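Local coordinates for protein 2-C-methyl-D-erythritol 4-phosphate cytidylyltransferase (Neisseria gonorrhoeae, PDB 1VGW) that probably catalyses the formation of 4-diphosphocytidyl-2-C-methyl-D-erythritol from CTP and 2-C-methyl-D-erythritol 4-phosphate in the non-mevalonate route to isoprenoids, at residues Gly135-Val140 / Pro203-Gly208; Thr168-Gln173 / Thr190-Ala195; Ala143-Arg148 / Ser155-Arg160; Cys116-Ala121 / Asp209-Lys214; Val54-Pro59 / Trp77-Gln82. All blocks are in the same frame, centred on the assembly; numbering follows the deposited sequence.

Contact 1: residues Gly135-Val140 / Pro203-Gly208; sequences GGILAV and PLLIQG
Gly136 and Leu204 begin a parallel strand pairing that is buried along most of its length and meets solvent at Gln207. Gly136 CA lies 3.1 Å from Leu204 O, and Ile206 CD1 occupies the space a side chain would take, so a glycine fits this narrow gap. Five backbone hydrogen bonds alternate from strand to strand. The middle of the run is compact: Ile206 N donates to Ile137 O at 2.9 Å, and Ala139 N to Ile206 O at 2.8 Å. On the face of Leu138 and Ile206, Leu138 CD2 packs 3.8 Å from Ile206 CG2. Ile137 and Leu205 share the other face, with Leu205 CD2 4.1 Å from Ile137 CG1; the same CD2 also reaches Ala139 CB at 3.8 Å, where the short alanine leaves room for the leucine branch. The open side belongs to Gln207, whose exposed chain bends at chi2 (64°); its NE2 lies 4.1 Å from Val140 CG1, a polar tip suited to solvent beside a methyl group. Helix 119-129 covers the Leu138 and Ile206 face through Leu125, while Ala166 and Trp164 of strand 163-167 meet Ile137 and Leu205 on the other, where Ile154 and Ala149 of the second subunit also pack.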
# COMPACT_ATOMS: atom_id res chain seq x y z
N GLY B 135 -17.24 -7.75 16.16
CA GLY B 135 -16.15 -8.22 15.31
C GLY B 135 -15.23 -7.07 14.92
O GLY B 135 -15.40 -5.95 15.43
N GLY B 136 -14.36 -7.33 13.95
CA GLY B 136 -13.36 -6.30 13.60
C GLY B 136 -12.39 -6.86 12.56
O GLY B 136 -12.50 -8.01 12.17
N ILE B 137 -11.57 -5.97 11.94
CA ILE B 137 -10.68 -6.42 10.89
C ILE B 137 -9.32 -5.78 11.02
O ILE B 137 -9.16 -4.75 11.66
CB ILE B 137 -11.20 -6.07 9.47
CG1 ILE B 137 -11.10 -4.55 9.24
CG2 ILE B 137 -12.62 -6.56 9.21
CD1 ILE B 137 -11.61 -4.11 7.88
N LEU B 138 -8.33 -6.40 10.35
CA LEU B 138 -7.01 -5.73 10.34
C LEU B 138 -7.09 -4.68 9.21
O LEU B 138 -7.84 -4.88 8.22
CB LEU B 138 -5.87 -6.68 10.07
CG LEU B 138 -5.46 -7.68 11.14
CD1 LEU B 138 -4.26 -8.52 10.71
CD2 LEU B 138 -5.16 -6.99 12.46
N ALA B 139 -6.40 -3.56 9.40
CA ALA B 139 -6.45 -2.52 8.32
C ALA B 139 -5.36 -1.49 8.60
O ALA B 139 -4.79 -1.53 9.73
CB ALA B 139 -7.82 -1.91 8.30
N VAL B 140 -4.96 -0.72 7.62
CA VAL B 140 -3.96 0.33 7.76
C VAL B 140 -4.47 1.66 7.20
O VAL B 140 -5.13 1.73 6.16
CB VAL B 140 -2.62 -0.01 7.06
CG1 VAL B 140 -2.03 -1.32 7.61
CG2 VAL B 140 -2.73 -0.09 5.56
N PRO B 203 -18.07 -2.86 12.71
CA PRO B 203 -16.91 -3.63 13.21
C PRO B 203 -15.77 -2.75 13.63
O PRO B 203 -15.66 -1.60 13.16
CB PRO B 203 -16.55 -4.55 12.07
CG PRO B 203 -17.77 -4.63 11.23
CD PRO B 203 -18.38 -3.23 11.31
N LEU B 204 -14.94 -3.20 14.58
CA LEU B 204 -13.78 -2.39 14.98
C LEU B 204 -12.72 -2.39 13.87
O LEU B 204 -12.67 -3.31 13.05
CB LEU B 204 -13.13 -2.93 16.27
CG LEU B 204 -13.93 -3.20 17.50
CD1 LEU B 204 -13.12 -3.95 18.56
CD2 LEU B 204 -14.42 -1.91 18.15
N LEU B 205 -11.85 -1.39 13.86
CA LEU B 205 -10.71 -1.34 12.96
C LEU B 205 -9.45 -1.55 13.84
O LEU B 205 -9.19 -0.71 14.72
CB LEU B 205 -10.54 -0.03 12.20
CG LEU B 205 -11.47 0.22 11.03
CD1 LEU B 205 -11.63 1.72 10.77
CD2 LEU B 205 -11.04 -0.49 9.75
N ILE B 206 -8.73 -2.63 13.59
CA ILE B 206 -7.49 -2.96 14.33
C ILE B 206 -6.28 -2.83 13.39
O ILE B 206 -6.29 -3.17 12.19
CB ILE B 206 -7.61 -4.37 14.90
CG1 ILE B 206 -8.68 -4.38 16.05
CG2 ILE B 206 -6.33 -4.97 15.41
CD1 ILE B 206 -9.86 -5.23 15.59
N GLN B 207 -5.23 -2.22 13.87
CA GLN B 207 -4.01 -1.96 13.14
C GLN B 207 -3.38 -3.21 12.58
O GLN B 207 -3.07 -4.15 13.31
CB GLN B 207 -3.00 -1.21 14.01
CG GLN B 207 -1.69 -0.92 13.37
CD GLN B 207 -1.67 -0.00 12.17
OE1 GLN B 207 -2.47 0.94 11.97
NE2 GLN B 207 -0.66 -0.26 11.32
N GLY B 208 -3.19 -3.23 11.25
CA GLY B 208 -2.57 -4.39 10.60
C GLY B 208 -1.05 -4.21 10.49
O GLY B 208 -0.38 -3.93 11.49

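Contact 2: residues Thr168-Gln173 / Thr190-Ala195; sequences TPQLFQ and TDEASA
Gln170 sets CG anti to its carbonyl carbon (chi1 -58°) and runs extended beyond it to the start of helix 192-197, while Asp191 holds CG between its backbone N and carbonyl carbon (chi1 62°), on the side of the glutamine amide. Glutamine suits the place because its amide carries both an acceptor and a donor. OE1 accepts from Ala193 N in the first turn of the helix, at 3.1 Å and a fairly straight 164°. NE2 donates to Asp191 OD1 at 3.1 Å, with the oxygen in the amide plane but the donor above the carboxylate plane. A second bond from NE2, to Gln167 O, further fixes the amide's rotation. Asp191 is the N-cap: its OD2 accepts from Ser194 N at 3.0 Å and also forms a salt bridge with Lys147 of the second subunit. Beside this polar grip, Phe172 supplies bulk, CZ lying 3.8 Å from Ala193 CA and CE1 4.1 Å from Glu192 CB. The small Ala193 lets the helix come close. Strand 169-173, lying between strands 106-109 and 136-141, thus receives the helix N terminus, with Leu177 of helix 174-180 touching both Phe172 and Glu192.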
# COMPACT_ATOMS: atom_id res chain seq x y z
N THR B 168 -6.81 -8.70 5.82
CA THR B 168 -7.44 -9.87 6.40
C THR B 168 -6.48 -10.34 7.49
O THR B 168 -5.31 -9.88 7.47
CB THR B 168 -7.79 -10.95 5.41
OG1 THR B 168 -6.59 -11.61 4.99
CG2 THR B 168 -8.54 -10.45 4.17
N PRO B 169 -6.88 -11.16 8.45
CA PRO B 169 -8.19 -11.75 8.57
C PRO B 169 -9.25 -10.79 9.03
O PRO B 169 -8.92 -9.67 9.48
CB PRO B 169 -7.99 -12.85 9.64
CG PRO B 169 -6.51 -12.97 9.83
CD PRO B 169 -6.00 -11.55 9.61
N GLN B 170 -10.49 -11.10 8.75
CA GLN B 170 -11.70 -10.37 9.17
C GLN B 170 -12.43 -11.34 10.14
O GLN B 170 -12.80 -12.42 9.69
CB GLN B 170 -12.60 -10.05 7.96
CG GLN B 170 -11.78 -9.23 6.93
CD GLN B 170 -12.54 -8.29 6.06
OE1 GLN B 170 -13.72 -8.38 5.76
NE2 GLN B 170 -11.83 -7.27 5.50
N LEU B 171 -12.56 -10.92 11.38
CA LEU B 171 -13.10 -11.78 12.45
C LEU B 171 -14.51 -11.49 12.89
O LEU B 171 -14.75 -10.42 13.49
CB LEU B 171 -12.10 -11.72 13.59
CG LEU B 171 -12.32 -11.83 15.05
CD1 LEU B 171 -13.69 -12.23 15.56
CD2 LEU B 171 -11.24 -12.64 15.73
N PHE B 172 -15.44 -12.43 12.68
CA PHE B 172 -16.81 -12.32 13.12
C PHE B 172 -17.37 -13.60 13.76
O PHE B 172 -16.91 -14.72 13.47
CB PHE B 172 -17.73 -11.93 11.91
CG PHE B 172 -17.33 -10.60 11.34
CD1 PHE B 172 -16.66 -10.55 10.10
CD2 PHE B 172 -17.49 -9.42 12.05
CE1 PHE B 172 -16.22 -9.32 9.64
CE2 PHE B 172 -17.08 -8.19 11.57
CZ PHE B 172 -16.42 -8.17 10.32
N GLN B 173 -18.37 -13.45 14.62
CA GLN B 173 -19.09 -14.55 15.25
C GLN B 173 -19.71 -15.39 14.12
O GLN B 173 -20.28 -14.78 13.19
CB GLN B 173 -20.27 -14.02 16.12
CG GLN B 173 -19.85 -13.42 17.45
CD GLN B 173 -21.08 -12.92 18.22
OE1 GLN B 173 -21.85 -13.73 18.76
NE2 GLN B 173 -21.32 -11.61 18.14
N THR B 190 -18.62 -6.09 -0.81
CA THR B 190 -17.27 -6.50 -1.19
C THR B 190 -16.64 -7.46 -0.18
O THR B 190 -16.69 -8.67 -0.43
CB THR B 190 -16.33 -5.31 -1.42
OG1 THR B 190 -16.53 -4.37 -0.35
CG2 THR B 190 -16.63 -4.63 -2.76
N ASP B 191 -16.02 -6.99 0.89
CA ASP B 191 -15.42 -7.85 1.90
C ASP B 191 -16.44 -8.33 2.96
O ASP B 191 -17.63 -8.00 2.85
CB ASP B 191 -14.23 -7.17 2.57
CG ASP B 191 -14.49 -5.92 3.32
OD1 ASP B 191 -13.59 -5.24 3.89
OD2 ASP B 191 -15.64 -5.47 3.40
N GLU B 192 -16.00 -9.18 3.92
CA GLU B 192 -16.95 -9.68 4.92
C GLU B 192 -17.49 -8.52 5.79
O GLU B 192 -18.70 -8.51 6.01
CB GLU B 192 -16.48 -10.82 5.80
CG GLU B 192 -16.27 -12.16 5.13
CD GLU B 192 -15.09 -12.16 4.13
OE1 GLU B 192 -15.13 -12.93 3.15
OE2 GLU B 192 -14.10 -11.41 4.29
N ALA B 193 -16.68 -7.59 6.20
CA ALA B 193 -17.10 -6.45 6.97
C ALA B 193 -18.25 -5.71 6.32
O ALA B 193 -19.25 -5.37 6.97
CB ALA B 193 -15.95 -5.50 7.28
N SER B 194 -18.21 -5.46 5.01
CA SER B 194 -19.27 -4.71 4.36
C SER B 194 -20.60 -5.44 4.41
O SER B 194 -21.65 -4.79 4.28
CB SER B 194 -18.88 -4.28 2.93
OG SER B 194 -19.14 -5.32 2.00
N ALA B 195 -20.65 -6.75 4.46
CA ALA B 195 -21.92 -7.46 4.65
C ALA B 195 -22.36 -7.36 6.13
O ALA B 195 -23.55 -7.27 6.42
CB ALA B 195 -21.90 -8.92 4.29

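Contact 3: residues Ala143-Arg148 / Ser155-Arg160; sequences ADTLKR and SATVDR
Ser155 and Ala156 both face Arg148, a classic beta bulge that puts two residues of one strand against a single residue of the other. The bulge is closed by two backbone bonds: Ser155 N donates to Arg148 O at 2.8 Å and a nearly straight 176°, and Arg148 N donates to Ala156 O at 2.8 Å. The smallness of Ala156 suits it to sit beside the long arginine, its CB 4.0 Å from Arg148 CB. Further along this antiparallel hairpin, Lys147 and Thr157 form a non-hydrogen-bonded pair whose side chains lie side by side. The lysine chain bends at chi2 (-65°), and NZ donates to Thr157 OG1 at 3.0 Å. Both groups have stronger partners on the second subunit: Lys147 NZ makes salt bridges with its Asp191 and Glu197, and Thr157 OG1 is hydrogen-bonded to that same Glu197. On the other face Leu146 CB packs 4.1 Å from Val158 CG1, with the beta-branched valine at home in an extended chain. Past the strands, Ala143 O lies over one face of the Arg160 guanidinium, 3.0 Å from NH2 but at an angle too poor for a hydrogen bond. Arg160 is predicted to position the methylerythritol phosphate substrate. The hairpin of strands 146-149 and 154-158 stands far from the chain's centre as an arm embracing the second subunit: Leu146, Lys147 and Arg148 pair antiparallel with one of its strands, Asp144 forms a salt bridge with its Arg114, and Val158 packs on its Leu163.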
# COMPACT_ATOMS: atom_id res chain seq x y z
N ALA B 143 -2.12 6.44 3.73
CA ALA B 143 -1.14 7.49 3.91
C ALA B 143 -0.89 8.41 2.72
O ALA B 143 -0.48 9.55 2.99
CB ALA B 143 0.19 6.87 4.39
N ASP B 144 -1.08 8.02 1.49
CA ASP B 144 -0.83 8.87 0.31
C ASP B 144 -2.07 9.60 -0.18
O ASP B 144 -3.18 9.08 -0.08
CB ASP B 144 -0.35 7.95 -0.85
CG ASP B 144 1.03 7.38 -0.66
OD1 ASP B 144 1.28 6.26 -1.19
OD2 ASP B 144 1.88 8.02 0.02
N THR B 145 -1.92 10.73 -0.87
CA THR B 145 -3.04 11.44 -1.50
C THR B 145 -3.79 10.57 -2.50
O THR B 145 -3.16 9.92 -3.34
CB THR B 145 -2.50 12.67 -2.26
OG1 THR B 145 -1.87 13.56 -1.31
CG2 THR B 145 -3.59 13.39 -3.03
N LEU B 146 -5.11 10.55 -2.45
CA LEU B 146 -5.95 9.75 -3.33
C LEU B 146 -6.46 10.61 -4.51
O LEU B 146 -6.84 11.74 -4.34
CB LEU B 146 -7.17 9.17 -2.62
CG LEU B 146 -7.04 8.14 -1.54
CD1 LEU B 146 -8.40 7.90 -0.85
CD2 LEU B 146 -6.55 6.79 -2.10
N LYS B 147 -6.50 10.00 -5.69
CA LYS B 147 -6.98 10.68 -6.87
C LYS B 147 -8.06 9.81 -7.54
O LYS B 147 -7.98 8.60 -7.48
CB LYS B 147 -5.85 10.93 -7.89
CG LYS B 147 -4.54 11.49 -7.39
CD LYS B 147 -4.63 12.90 -6.82
CE LYS B 147 -3.35 13.67 -6.91
NZ LYS B 147 -3.32 15.02 -6.32
N ARG B 148 -9.04 10.44 -8.18
CA ARG B 148 -10.02 9.73 -9.01
C ARG B 148 -9.58 9.91 -10.49
O ARG B 148 -9.14 10.98 -10.92
CB ARG B 148 -11.41 10.36 -8.83
CG ARG B 148 -12.61 9.51 -9.10
CD ARG B 148 -13.95 10.27 -8.83
NE ARG B 148 -14.25 10.29 -7.39
CZ ARG B 148 -14.58 9.19 -6.71
NH1 ARG B 148 -14.69 7.99 -7.27
NH2 ARG B 148 -14.77 9.27 -5.40
N SER B 155 -9.21 13.38 -12.34
CA SER B 155 -10.43 14.12 -12.47
C SER B 155 -10.82 14.73 -11.12
O SER B 155 -11.62 15.65 -11.10
CB SER B 155 -11.60 13.39 -13.07
OG SER B 155 -12.10 12.31 -12.34
N ALA B 156 -10.09 14.35 -10.09
CA ALA B 156 -10.34 14.86 -8.76
C ALA B 156 -9.33 14.35 -7.74
O ALA B 156 -8.79 13.25 -7.87
CB ALA B 156 -11.75 14.35 -8.32
N THR B 157 -9.10 15.19 -6.72
CA THR B 157 -8.32 14.69 -5.57
C THR B 157 -9.36 14.33 -4.49
O THR B 157 -10.19 15.20 -4.15
CB THR B 157 -7.39 15.81 -5.07
OG1 THR B 157 -6.20 15.82 -5.90
CG2 THR B 157 -6.99 15.62 -3.63
N VAL B 158 -9.37 13.11 -3.97
CA VAL B 158 -10.35 12.75 -2.94
C VAL B 158 -9.75 12.72 -1.56
O VAL B 158 -8.66 12.25 -1.28
CB VAL B 158 -11.23 11.57 -3.31
CG1 VAL B 158 -10.61 10.68 -4.35
CG2 VAL B 158 -11.65 10.74 -2.11
N ASP B 159 -10.45 13.33 -0.62
CA ASP B 159 -10.04 13.51 0.77
C ASP B 159 -9.76 12.19 1.47
O ASP B 159 -10.61 11.28 1.44
CB ASP B 159 -11.18 14.26 1.45
CG ASP B 159 -10.92 14.65 2.86
OD1 ASP B 159 -9.77 14.58 3.35
OD2 ASP B 159 -11.92 15.05 3.50
N ARG B 160 -8.57 12.05 2.06
CA ARG B 160 -8.16 10.81 2.69
C ARG B 160 -8.35 10.81 4.21
O ARG B 160 -8.22 9.79 4.88
CB ARG B 160 -6.79 10.39 2.24
CG ARG B 160 -5.56 10.72 2.98
CD ARG B 160 -4.84 11.96 2.58
NE ARG B 160 -3.45 12.10 2.94
CZ ARG B 160 -2.84 11.86 4.09
NH1 ARG B 160 -3.48 11.40 5.18
NH2 ARG B 160 -1.55 12.10 4.19

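Contact 4: residues Cys116-Ala121 / Asp209-Lys214; sequences CLPSEA and DARNLK
Pro118 rests on Asp209 and Arg211, the two ends of an Asx turn within a type I beta turn from Asp209 to Asn212. No direct hydrogen bond joins the two segments, so van der Waals contact carries the fit. Pro118 CG lies 3.7 Å from Asp209 CG, while Pro118 CB lies over one face of the Arg211 guanidinium, 3.8 Å from NH2. A proline suits the N-cap of helix 119-129: it needs no N-H there, and CB and CG give the turn an apolar surface. Leu117 and Asn212 run side by side, with Leu117 CB 3.6 Å from Asn212 OD1. Polar bonds shape 209-214. Asp209, its CG anti to the backbone N (chi1 -171°), accepts from Arg211 N through the anti lone pair of OD2 at 2.6 Å, and its OD1 forms a salt bridge with Arg211 NH2, whose hydrogen bond is weak. Asn212 ND2 is spent on Gln167 OE1 and Thr168 O, tying the turn to the corner between strands 163-167 and 169-173. Lys214, predicted to position the substrate, lies two residues beyond the turn. A water links the segments, accepting from Cys116 N at 2.8 Å and donating to Leu213 O at 2.7 Å.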
# COMPACT_ATOMS: atom_id res chain seq x y z
N CYS B 116 2.40 -13.43 4.75
CA CYS B 116 3.38 -12.77 5.62
C CYS B 116 2.70 -12.07 6.79
O CYS B 116 3.27 -11.14 7.36
CB CYS B 116 4.20 -11.78 4.78
SG CYS B 116 5.28 -12.67 3.58
N LEU B 117 1.50 -12.52 7.16
CA LEU B 117 0.78 -11.93 8.28
C LEU B 117 1.57 -12.11 9.57
O LEU B 117 1.70 -13.24 10.04
CB LEU B 117 -0.56 -12.71 8.41
CG LEU B 117 -1.30 -12.49 9.75
CD1 LEU B 117 -1.85 -11.07 9.80
CD2 LEU B 117 -2.34 -13.56 10.00
N PRO B 118 2.08 -11.05 10.16
CA PRO B 118 2.83 -11.12 11.38
C PRO B 118 2.04 -11.72 12.54
O PRO B 118 1.01 -11.22 13.01
CB PRO B 118 3.16 -9.68 11.75
CG PRO B 118 2.52 -8.83 10.77
CD PRO B 118 1.98 -9.66 9.65
N SER B 119 2.67 -12.68 13.22
CA SER B 119 2.08 -13.29 14.40
C SER B 119 1.57 -12.27 15.40
O SER B 119 0.54 -12.44 16.04
CB SER B 119 3.17 -14.15 15.08
OG SER B 119 2.50 -15.00 15.98
N GLU B 120 2.30 -11.18 15.60
CA GLU B 120 1.88 -10.13 16.52
C GLU B 120 0.56 -9.49 16.09
O GLU B 120 -0.27 -9.10 16.93
CB GLU B 120 2.99 -9.07 16.60
CG GLU B 120 3.10 -8.42 17.96
CD GLU B 120 4.31 -7.52 18.13
OE1 GLU B 120 4.26 -6.60 19.01
OE2 GLU B 120 5.34 -7.72 17.44
N ALA B 121 0.36 -9.38 14.77
CA ALA B 121 -0.83 -8.77 14.20
C ALA B 121 -2.07 -9.65 14.46
O ALA B 121 -3.16 -9.17 14.70
CB ALA B 121 -0.66 -8.50 12.71
N ASP B 209 -0.53 -4.30 9.27
CA ASP B 209 0.90 -4.18 9.04
C ASP B 209 1.26 -4.10 7.57
O ASP B 209 0.74 -4.84 6.72
CB ASP B 209 1.57 -5.41 9.68
CG ASP B 209 3.07 -5.34 9.74
OD1 ASP B 209 3.63 -5.09 10.83
OD2 ASP B 209 3.71 -5.55 8.68
N ALA B 210 2.34 -3.37 7.25
CA ALA B 210 2.83 -3.19 5.91
C ALA B 210 3.35 -4.46 5.25
O ALA B 210 3.36 -4.56 4.03
CB ALA B 210 3.97 -2.16 5.89
N ARG B 211 3.77 -5.44 6.06
CA ARG B 211 4.24 -6.72 5.54
C ARG B 211 3.09 -7.67 5.22
O ARG B 211 3.30 -8.62 4.45
CB ARG B 211 5.14 -7.44 6.58
CG ARG B 211 6.39 -6.70 7.00
CD ARG B 211 6.45 -6.57 8.53
NE ARG B 211 6.85 -7.78 9.20
CZ ARG B 211 6.69 -8.10 10.48
NH1 ARG B 211 7.12 -9.28 10.92
NH2 ARG B 211 6.11 -7.26 11.32
N ASN B 212 1.89 -7.42 5.73
CA ASN B 212 0.72 -8.28 5.49
C ASN B 212 0.14 -8.09 4.11
O ASN B 212 -1.10 -8.06 3.89
CB ASN B 212 -0.34 -7.95 6.57
CG ASN B 212 -1.52 -8.88 6.62
OD1 ASN B 212 -1.46 -10.05 6.22
ND2 ASN B 212 -2.66 -8.39 7.12
N LEU B 213 0.99 -7.95 3.10
CA LEU B 213 0.53 -7.70 1.75
C LEU B 213 0.08 -8.97 1.06
O LEU B 213 0.43 -10.06 1.48
CB LEU B 213 1.56 -6.98 0.92
CG LEU B 213 2.99 -7.48 0.86
CD1 LEU B 213 3.10 -8.98 0.69
CD2 LEU B 213 3.74 -6.74 -0.26
N LYS B 214 -0.66 -8.84 -0.01
CA LYS B 214 -1.16 -9.99 -0.77
C LYS B 214 -0.30 -10.24 -2.00
O LYS B 214 0.20 -9.27 -2.59
CB LYS B 214 -2.60 -9.63 -1.19
CG LYS B 214 -3.46 -10.82 -1.54
CD LYS B 214 -4.78 -10.37 -2.19
CE LYS B 214 -5.69 -11.57 -2.38
NZ LYS B 214 -6.76 -11.35 -3.39
O HOH W 1 0.72 -11.43 3.77

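Contact 5: residues Val54-Pro59 / Trp77-Gln82; sequences VVVVSP and WKNGGQ
Trp77 lies against Val54 and Val55 at the edge of a parallel pairing, and its side chain can be traced outward. CB passes 4.2 Å from Val55 O. CG then sits anti to the carbonyl carbon (chi1 -69°), and beyond it the fused ring slides under Val54 CG1. That methyl is 3.8 Å from both CD2 and CE3, 4.1 Å from CZ3 and, at its outer reach, 4.2 Å from CE2; it stands over the face of the six-membered ring, 17° off its normal: a CH-pi contact. A broad aromatic suits this spot, since one face receives the valine while the ring also takes a cation-pi interaction from Lys94 of helix 84-98. The backbone secures the pairing, with Trp77 N donating to Val55 O at 3.0 Å and Val57 N to Trp77 O at 2.9 Å. Beyond the strand, Gly80 N makes a weak bond to Val57 O and touches Val56 CG1 at 3.6 Å; a side chain here would crowd Val57 O and Ser58 N, hence the glycine. Strand 52-56, helix 63-70 and strand 75-77, the two strands parallel and adjacent, form a beta-alpha-beta unit of the Rossmann-like GT-A fold of nucleotidyltransferases.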
# COMPACT_ATOMS: atom_id res chain seq x y z
N VAL B 54 -9.41 -24.39 8.93
CA VAL B 54 -10.08 -25.06 7.82
C VAL B 54 -9.72 -24.34 6.50
O VAL B 54 -9.55 -23.12 6.54
CB VAL B 54 -11.60 -25.04 7.97
CG1 VAL B 54 -12.29 -25.89 6.91
CG2 VAL B 54 -12.02 -25.55 9.37
N VAL B 55 -9.55 -25.10 5.44
CA VAL B 55 -9.22 -24.62 4.10
C VAL B 55 -10.30 -25.16 3.15
O VAL B 55 -10.56 -26.36 3.31
CB VAL B 55 -7.88 -25.15 3.54
CG1 VAL B 55 -7.60 -24.43 2.20
CG2 VAL B 55 -6.73 -24.89 4.49
N VAL B 56 -10.94 -24.32 2.38
CA VAL B 56 -11.97 -24.83 1.47
C VAL B 56 -11.46 -24.73 0.02
O VAL B 56 -11.13 -23.63 -0.45
CB VAL B 56 -13.29 -24.07 1.57
CG1 VAL B 56 -14.28 -24.62 0.55
CG2 VAL B 56 -13.89 -24.15 2.98
N VAL B 57 -11.31 -25.87 -0.65
CA VAL B 57 -10.86 -25.87 -2.03
C VAL B 57 -11.94 -26.37 -2.98
O VAL B 57 -12.95 -26.93 -2.56
CB VAL B 57 -9.65 -26.79 -2.26
CG1 VAL B 57 -8.42 -26.31 -1.54
CG2 VAL B 57 -10.07 -28.22 -1.90
N SER B 58 -11.60 -26.30 -4.28
CA SER B 58 -12.53 -26.80 -5.31
C SER B 58 -12.42 -28.32 -5.33
O SER B 58 -11.37 -28.85 -4.97
CB SER B 58 -12.15 -26.22 -6.66
OG SER B 58 -11.37 -27.13 -7.43
N PRO B 59 -13.46 -29.01 -5.76
CA PRO B 59 -13.46 -30.47 -5.78
C PRO B 59 -12.51 -31.01 -6.82
O PRO B 59 -12.05 -32.16 -6.77
CB PRO B 59 -14.90 -30.84 -6.06
CG PRO B 59 -15.46 -29.65 -6.77
CD PRO B 59 -14.75 -28.45 -6.21
N TRP B 77 -11.67 -29.12 3.22
CA TRP B 77 -13.00 -29.45 2.68
C TRP B 77 -13.09 -29.16 1.19
O TRP B 77 -12.56 -28.16 0.69
CB TRP B 77 -14.08 -28.64 3.42
CG TRP B 77 -14.28 -29.05 4.85
CD1 TRP B 77 -13.84 -30.21 5.45
CD2 TRP B 77 -15.02 -28.33 5.85
NE1 TRP B 77 -14.25 -30.23 6.75
CE2 TRP B 77 -14.98 -29.09 7.03
CE3 TRP B 77 -15.73 -27.13 5.85
CZ2 TRP B 77 -15.58 -28.68 8.22
CZ3 TRP B 77 -16.31 -26.70 7.04
CH2 TRP B 77 -16.25 -27.48 8.21
N LYS B 78 -13.83 -29.98 0.45
CA LYS B 78 -13.89 -29.77 -1.00
C LYS B 78 -15.24 -29.31 -1.48
O LYS B 78 -15.87 -29.91 -2.35
CB LYS B 78 -13.43 -31.04 -1.75
CG LYS B 78 -11.99 -31.43 -1.40
CD LYS B 78 -11.54 -32.64 -2.18
CE LYS B 78 -10.11 -33.02 -1.82
NZ LYS B 78 -9.76 -34.34 -2.41
N ASN B 79 -15.71 -28.20 -0.92
CA ASN B 79 -17.00 -27.66 -1.31
C ASN B 79 -16.85 -26.17 -1.62
O ASN B 79 -17.66 -25.35 -1.20
CB ASN B 79 -18.09 -27.89 -0.26
CG ASN B 79 -17.67 -27.33 1.09
OD1 ASN B 79 -16.75 -27.86 1.69
ND2 ASN B 79 -18.31 -26.26 1.54
N GLY B 80 -15.82 -25.90 -2.40
CA GLY B 80 -15.55 -24.55 -2.88
C GLY B 80 -16.73 -24.13 -3.79
O GLY B 80 -17.48 -24.98 -4.24
N GLY B 81 -16.88 -22.82 -3.97
CA GLY B 81 -17.98 -22.34 -4.80
C GLY B 81 -17.42 -21.90 -6.17
O GLY B 81 -16.28 -22.22 -6.51
N GLN B 82 -18.26 -21.17 -6.89
CA GLN B 82 -17.85 -20.66 -8.20
C GLN B 82 -17.17 -19.31 -8.02
O GLN B 82 -16.59 -18.78 -8.97
CB GLN B 82 -19.01 -20.61 -9.18
CG GLN B 82 -19.47 -22.00 -9.62
CD GLN B 82 -20.84 -22.03 -10.24
OE1 GLN B 82 -21.17 -22.94 -11.03
NE2 GLN B 82 -21.70 -21.07 -9.91

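How the contacts relate
Contacts 1, 2 and 4 form one body. Contact 2 is nested inside the chain loop closed by contact 1, and they join where Gly136 O lies 3.0 Å from Leu171 N, a probable hydrogen bond. Contact 4 encloses both, Leu117 CD1 lying 3.6 Å from Leu138 CD1. Contact 3 is also nested in that loop, 143-148 coming just after 135-140, but projects away, its centre about 22 Å from that of contact 1; contacts 1, 2 and 3 all reach the second subunit. Contact 5 lies at the far end of the main sheet, its centre about 38 Å from that of contact 3. Contacts 3 and 4 hold Arg160 and Lys214, both predicted to position the substrate.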